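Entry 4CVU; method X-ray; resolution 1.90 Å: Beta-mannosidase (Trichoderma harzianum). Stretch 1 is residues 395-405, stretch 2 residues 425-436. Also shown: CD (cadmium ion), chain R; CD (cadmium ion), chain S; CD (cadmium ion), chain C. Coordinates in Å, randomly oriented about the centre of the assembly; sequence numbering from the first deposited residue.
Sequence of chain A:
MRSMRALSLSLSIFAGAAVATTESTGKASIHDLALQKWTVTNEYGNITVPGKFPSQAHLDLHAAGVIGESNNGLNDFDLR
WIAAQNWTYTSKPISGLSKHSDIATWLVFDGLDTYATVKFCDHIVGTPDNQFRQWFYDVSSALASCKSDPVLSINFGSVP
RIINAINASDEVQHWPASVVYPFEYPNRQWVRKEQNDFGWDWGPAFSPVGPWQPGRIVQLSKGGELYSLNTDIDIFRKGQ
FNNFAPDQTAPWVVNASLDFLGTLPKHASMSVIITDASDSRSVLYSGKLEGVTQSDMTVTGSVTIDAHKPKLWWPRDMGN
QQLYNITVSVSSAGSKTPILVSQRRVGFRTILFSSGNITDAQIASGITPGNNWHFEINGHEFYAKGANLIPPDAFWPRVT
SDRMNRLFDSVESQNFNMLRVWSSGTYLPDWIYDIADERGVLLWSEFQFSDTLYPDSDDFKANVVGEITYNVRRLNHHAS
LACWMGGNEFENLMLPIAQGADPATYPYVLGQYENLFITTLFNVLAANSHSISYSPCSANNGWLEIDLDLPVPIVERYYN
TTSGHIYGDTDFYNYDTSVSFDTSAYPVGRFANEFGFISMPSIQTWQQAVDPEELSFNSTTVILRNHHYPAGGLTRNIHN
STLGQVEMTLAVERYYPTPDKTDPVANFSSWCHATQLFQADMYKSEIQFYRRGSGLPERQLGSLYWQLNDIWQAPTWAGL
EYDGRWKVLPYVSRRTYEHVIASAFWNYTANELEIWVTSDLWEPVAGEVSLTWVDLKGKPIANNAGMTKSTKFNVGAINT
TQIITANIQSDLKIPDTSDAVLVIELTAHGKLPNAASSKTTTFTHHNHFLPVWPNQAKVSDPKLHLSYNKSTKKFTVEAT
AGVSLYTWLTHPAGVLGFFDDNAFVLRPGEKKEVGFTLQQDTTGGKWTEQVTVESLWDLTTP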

# COMPACT_ATOMS: atom_id res chain seq x y z
N PHE A 395 19.12 -3.41 -5.52
CA PHE A 395 19.33 -4.00 -6.83
C PHE A 395 20.04 -3.01 -7.77
O PHE A 395 19.44 -2.14 -8.38
CB PHE A 395 17.99 -4.46 -7.40
CG PHE A 395 17.16 -5.20 -6.41
CD1 PHE A 395 17.45 -6.53 -6.10
CD2 PHE A 395 16.14 -4.60 -5.77
CE1 PHE A 395 16.69 -7.22 -5.17
CE2 PHE A 395 15.40 -5.26 -4.82
CZ PHE A 395 15.67 -6.58 -4.51
N TRP A 396 21.34 -3.17 -7.86
CA TRP A 396 22.19 -2.23 -8.58
C TRP A 396 21.76 -2.03 -10.04
O TRP A 396 21.76 -0.91 -10.52
CB TRP A 396 23.67 -2.64 -8.50
CG TRP A 396 24.38 -2.02 -7.29
CD1 TRP A 396 24.68 -2.64 -6.11
CD2 TRP A 396 24.79 -0.67 -7.16
NE1 TRP A 396 25.29 -1.75 -5.25
CE2 TRP A 396 25.38 -0.53 -5.88
CE3 TRP A 396 24.76 0.44 -8.00
CZ2 TRP A 396 25.91 0.65 -5.44
CZ3 TRP A 396 25.28 1.61 -7.58
CH2 TRP A 396 25.88 1.71 -6.30
N PRO A 397 21.32 -3.11 -10.71
CA PRO A 397 20.90 -2.86 -12.08
C PRO A 397 19.84 -1.77 -12.30
O PRO A 397 19.83 -1.16 -13.37
CB PRO A 397 20.38 -4.22 -12.52
CG PRO A 397 21.19 -5.19 -11.74
CD PRO A 397 21.28 -4.53 -10.38
N ARG A 398 18.96 -1.51 -11.34
CA ARG A 398 17.91 -0.51 -11.60
C ARG A 398 18.34 0.89 -11.22
O ARG A 398 17.57 1.85 -11.35
CB ARG A 398 16.57 -0.91 -10.94
CG ARG A 398 16.56 -0.97 -9.42
CD ARG A 398 15.14 -1.35 -8.97
NE ARG A 398 15.05 -1.50 -7.53
CZ ARG A 398 13.90 -1.69 -6.88
NH1 ARG A 398 12.77 -1.82 -7.56
NH2 ARG A 398 13.88 -1.78 -5.57
N VAL A 399 19.58 1.04 -10.72
CA VAL A 399 20.08 2.35 -10.44
C VAL A 399 20.40 3.11 -11.70
O VAL A 399 21.29 2.73 -12.44
CB VAL A 399 21.31 2.27 -9.57
CG1 VAL A 399 21.89 3.65 -9.40
CG2 VAL A 399 20.95 1.67 -8.25
N THR A 400 19.69 4.23 -11.91
CA THR A 400 19.79 4.99 -13.11
C THR A 400 20.65 6.24 -13.00
O THR A 400 21.00 6.74 -11.88
CB THR A 400 18.43 5.46 -13.61
OG1 THR A 400 17.83 6.35 -12.64
CG2 THR A 400 17.54 4.27 -13.90
N SER A 401 21.03 6.69 -14.18
CA SER A 401 21.71 7.97 -14.37
C SER A 401 20.91 9.16 -13.81
O SER A 401 21.45 10.01 -13.08
CB SER A 401 22.01 8.11 -15.87
OG SER A 401 22.48 9.37 -16.18
N ASP A 402 19.62 9.21 -14.12
CA ASP A 402 18.74 10.22 -13.54
C ASP A 402 18.73 10.18 -12.02
O ASP A 402 18.82 11.22 -11.38
CB ASP A 402 17.32 10.04 -14.03
CG ASP A 402 17.10 10.57 -15.43
OD1 ASP A 402 17.99 11.23 -16.00
OD2 ASP A 402 16.00 10.33 -15.98
N ARG A 403 18.59 8.98 -11.45
CA ARG A 403 18.56 8.83 -10.02
C ARG A 403 19.87 9.32 -9.39
O ARG A 403 19.85 9.96 -8.35
CB ARG A 403 18.28 7.38 -9.60
CG ARG A 403 16.80 6.99 -9.57
CD ARG A 403 16.59 5.50 -9.24
NE ARG A 403 16.97 5.26 -7.85
CZ ARG A 403 16.97 4.07 -7.23
NH1 ARG A 403 16.57 3.00 -7.86
NH2 ARG A 403 17.33 4.00 -5.93
N MET A 404 21.01 9.01 -10.01
CA MET A 404 22.30 9.37 -9.43
C MET A 404 22.63 10.84 -9.71
O MET A 404 23.23 11.51 -8.88
CB MET A 404 23.42 8.46 -9.95
CG MET A 404 23.28 7.02 -9.46
SD MET A 404 23.36 6.90 -7.66
CE MET A 404 24.84 7.86 -7.31
N ASN A 405 22.18 11.37 -10.85
CA ASN A 405 22.30 12.81 -11.07
C ASN A 405 21.52 13.65 -10.03
O ASN A 405 22.09 14.61 -9.47
CB ASN A 405 21.94 13.18 -12.53
CG ASN A 405 23.17 13.06 -13.46
OD1 ASN A 405 24.20 13.65 -13.19
ND2 ASN A 405 23.05 12.29 -14.53
N GLY A 425 28.95 -2.06 0.30
CA GLY A 425 28.27 -2.20 -0.99
C GLY A 425 29.30 -2.65 -2.02
O GLY A 425 29.73 -3.82 -2.02
N THR A 426 29.71 -1.75 -2.90
CA THR A 426 30.46 -2.19 -4.06
C THR A 426 31.41 -1.19 -4.68
O THR A 426 31.34 -0.01 -4.36
CB THR A 426 29.45 -2.63 -5.13
OG1 THR A 426 30.09 -3.51 -6.06
CG2 THR A 426 28.88 -1.47 -5.85
N TYR A 427 32.24 -1.67 -5.64
CA TYR A 427 33.03 -0.79 -6.51
C TYR A 427 32.10 -0.14 -7.51
O TYR A 427 31.42 -0.83 -8.25
CB TYR A 427 34.19 -1.53 -7.25
CG TYR A 427 35.06 -2.34 -6.34
CD1 TYR A 427 36.09 -1.75 -5.62
CD2 TYR A 427 34.81 -3.70 -6.12
CE1 TYR A 427 36.87 -2.49 -4.74
CE2 TYR A 427 35.59 -4.45 -5.27
CZ TYR A 427 36.60 -3.83 -4.56
OH TYR A 427 37.33 -4.60 -3.68
N LEU A 428 32.07 1.20 -7.52
CA LEU A 428 31.13 1.90 -8.37
C LEU A 428 31.47 1.74 -9.83
O LEU A 428 32.65 1.72 -10.24
CB LEU A 428 31.05 3.40 -8.03
CG LEU A 428 30.65 3.78 -6.60
CD1 LEU A 428 30.57 5.29 -6.49
CD2 LEU A 428 29.32 3.16 -6.18
N PRO A 429 30.44 1.63 -10.65
CA PRO A 429 30.69 1.59 -12.09
C PRO A 429 31.28 2.90 -12.61
O PRO A 429 31.09 3.95 -11.99
CB PRO A 429 29.27 1.38 -12.67
CG PRO A 429 28.49 0.78 -11.57
CD PRO A 429 29.05 1.33 -10.30
N ASP A 430 32.02 2.83 -13.72
CA ASP A 430 32.65 3.99 -14.34
C ASP A 430 31.69 5.20 -14.46
O ASP A 430 32.09 6.33 -14.20
CB ASP A 430 33.23 3.61 -15.75
CG ASP A 430 33.66 4.85 -16.58
OD1 ASP A 430 34.57 5.65 -16.17
OD2 ASP A 430 33.09 5.05 -17.67
N TRP A 431 30.45 4.96 -14.88
CA TRP A 431 29.54 6.06 -15.11
C TRP A 431 29.23 6.92 -13.88
O TRP A 431 28.95 8.09 -14.02
CB TRP A 431 28.27 5.61 -15.83
CG TRP A 431 27.33 4.75 -15.05
CD1 TRP A 431 27.30 3.38 -15.01
CD2 TRP A 431 26.25 5.20 -14.24
NE1 TRP A 431 26.27 2.95 -14.20
CE2 TRP A 431 25.61 4.05 -13.71
CE3 TRP A 431 25.76 6.46 -13.89
CZ2 TRP A 431 24.50 4.13 -12.87
CZ3 TRP A 431 24.66 6.53 -13.05
CH2 TRP A 431 24.04 5.37 -12.55
N ILE A 432 29.36 6.35 -12.67
CA ILE A 432 29.10 7.10 -11.45
C ILE A 432 30.33 7.96 -11.07
O ILE A 432 30.16 9.10 -10.67
CB ILE A 432 28.69 6.17 -10.28
CG1 ILE A 432 27.35 5.51 -10.59
CG2 ILE A 432 28.59 6.97 -8.98
CD1 ILE A 432 26.85 4.55 -9.53
N TYR A 433 31.53 7.40 -11.17
CA TYR A 433 32.76 8.18 -11.02
C TYR A 433 32.80 9.29 -12.06
O TYR A 433 33.29 10.36 -11.79
CB TYR A 433 34.04 7.31 -11.14
CG TYR A 433 34.46 6.60 -9.85
CD1 TYR A 433 33.96 5.35 -9.50
CD2 TYR A 433 35.39 7.18 -8.99
CE1 TYR A 433 34.35 4.71 -8.32
CE2 TYR A 433 35.80 6.54 -7.82
CZ TYR A 433 35.28 5.29 -7.49
OH TYR A 433 35.66 4.63 -6.32
N ASP A 434 32.27 9.06 -13.26
CA ASP A 434 32.19 10.12 -14.26
C ASP A 434 31.44 11.34 -13.78
O ASP A 434 31.84 12.48 -14.06
CB ASP A 434 31.46 9.63 -15.52
CG ASP A 434 32.33 8.77 -16.39
OD1 ASP A 434 33.57 8.65 -16.15
OD2 ASP A 434 31.73 8.20 -17.33
N ILE A 435 30.34 11.11 -13.08
CA ILE A 435 29.52 12.18 -12.57
C ILE A 435 30.35 12.94 -11.53
O ILE A 435 30.45 14.16 -11.51
CB ILE A 435 28.23 11.60 -11.97
CG1 ILE A 435 27.31 11.17 -13.14
CG2 ILE A 435 27.51 12.67 -11.15
CD1 ILE A 435 26.22 10.22 -12.78
N ALA A 436 30.97 12.19 -10.66
CA ALA A 436 31.83 12.82 -9.63
C ALA A 436 32.93 13.66 -10.28
O ALA A 436 33.05 14.85 -10.02
CB ALA A 436 32.41 11.72 -8.76
CD CD R . 33.76 7.13 -18.29
CD CD S . 36.41 3.77 -16.58
CD CD C . 15.97 11.17 -18.03
O HOH W 1 32.67 7.04 -20.12
O HOH W 2 36.16 7.68 -19.01
O HOH W 3 35.59 3.45 -19.11
O HOH W 4 35.92 3.00 -14.31

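This is an apolar packing contact without a single hydrogen bond across it, in which each stretch sends one tryptophan into the other, with a few aliphatic side chains packed alongside, burying 449 Å² over both sides.

Trp396, in a short 3-10 segment, carries the largest share from its stretch. Its CA-to-CB bond points toward the partner, and the indole meets three neighbours: Trp396 CE2 is 3.6 Å from Thr426 CG2, Trp396 CH2 is 3.7 Å from Leu428 CD2, and Trp396 CZ3 is 3.9 Å from Ile432 CD1, which meets the ring at its edge. The CA atoms of Trp396 and Thr426 stand 9.4 Å apart, and the indole spans most of that gap to reach the Thr426 methyl. Its one polar atom, NE1, is satisfied elsewhere in the structure, so the rest of the ring is free for apolar packing. Thr426 turns its methyl to the indole, and Leu428, whose CA-to-CB bond points sideways, still brings its end within reach.

Trp431 answers from the first turn of the other helix. With chi1 in p, its ring reaches the turn where stretch 1 enters its own helix. There the backbone serves as packing surface: Val399 O lies 3.5 Å from Trp431 CZ2, Thr400 O lies 3.4 Å from Trp431 CH2 at the ring edge, and Ser401 CA lies 3.5 Å from Trp431 CZ3. Met404 CG adds an apolar contact 3.6 Å from Trp431 CH2. The turn is held in shape by Thr400, the N-cap residue, whose OG1 accepts from Arg403 N at 3.0 Å. The CA-to-CB bond of Thr400 points away from the partner; its carbonyl O, not its side chain, makes the contact with Trp431.

The helices run at 34° to each other, in roughly the same direction, with axes no closer than 10.8 Å, a gap that long side chains fill. Met404, with all three chi angles in m, sets its CE 4.2 Å from Ile432 CG2, while Met404 CB is 4.4 Å from Ile435 CD1. Asn405 adds a contact further along, its OD1 4.0 Å from Ile435 CG1; that OD1 is hydrogen-bonded elsewhere in the structure.

Charge is kept off the contact. Asp430 and Asp434, one helical turn apart, both chelate the chain R cadmium, with Asp430 OD2 2.3 Å and Asp434 OD2 2.5 Å from CD, while Asp402 OD2 binds the chain C ion at 2.2 Å from CD. None of these aspartates touches the opposing stretch.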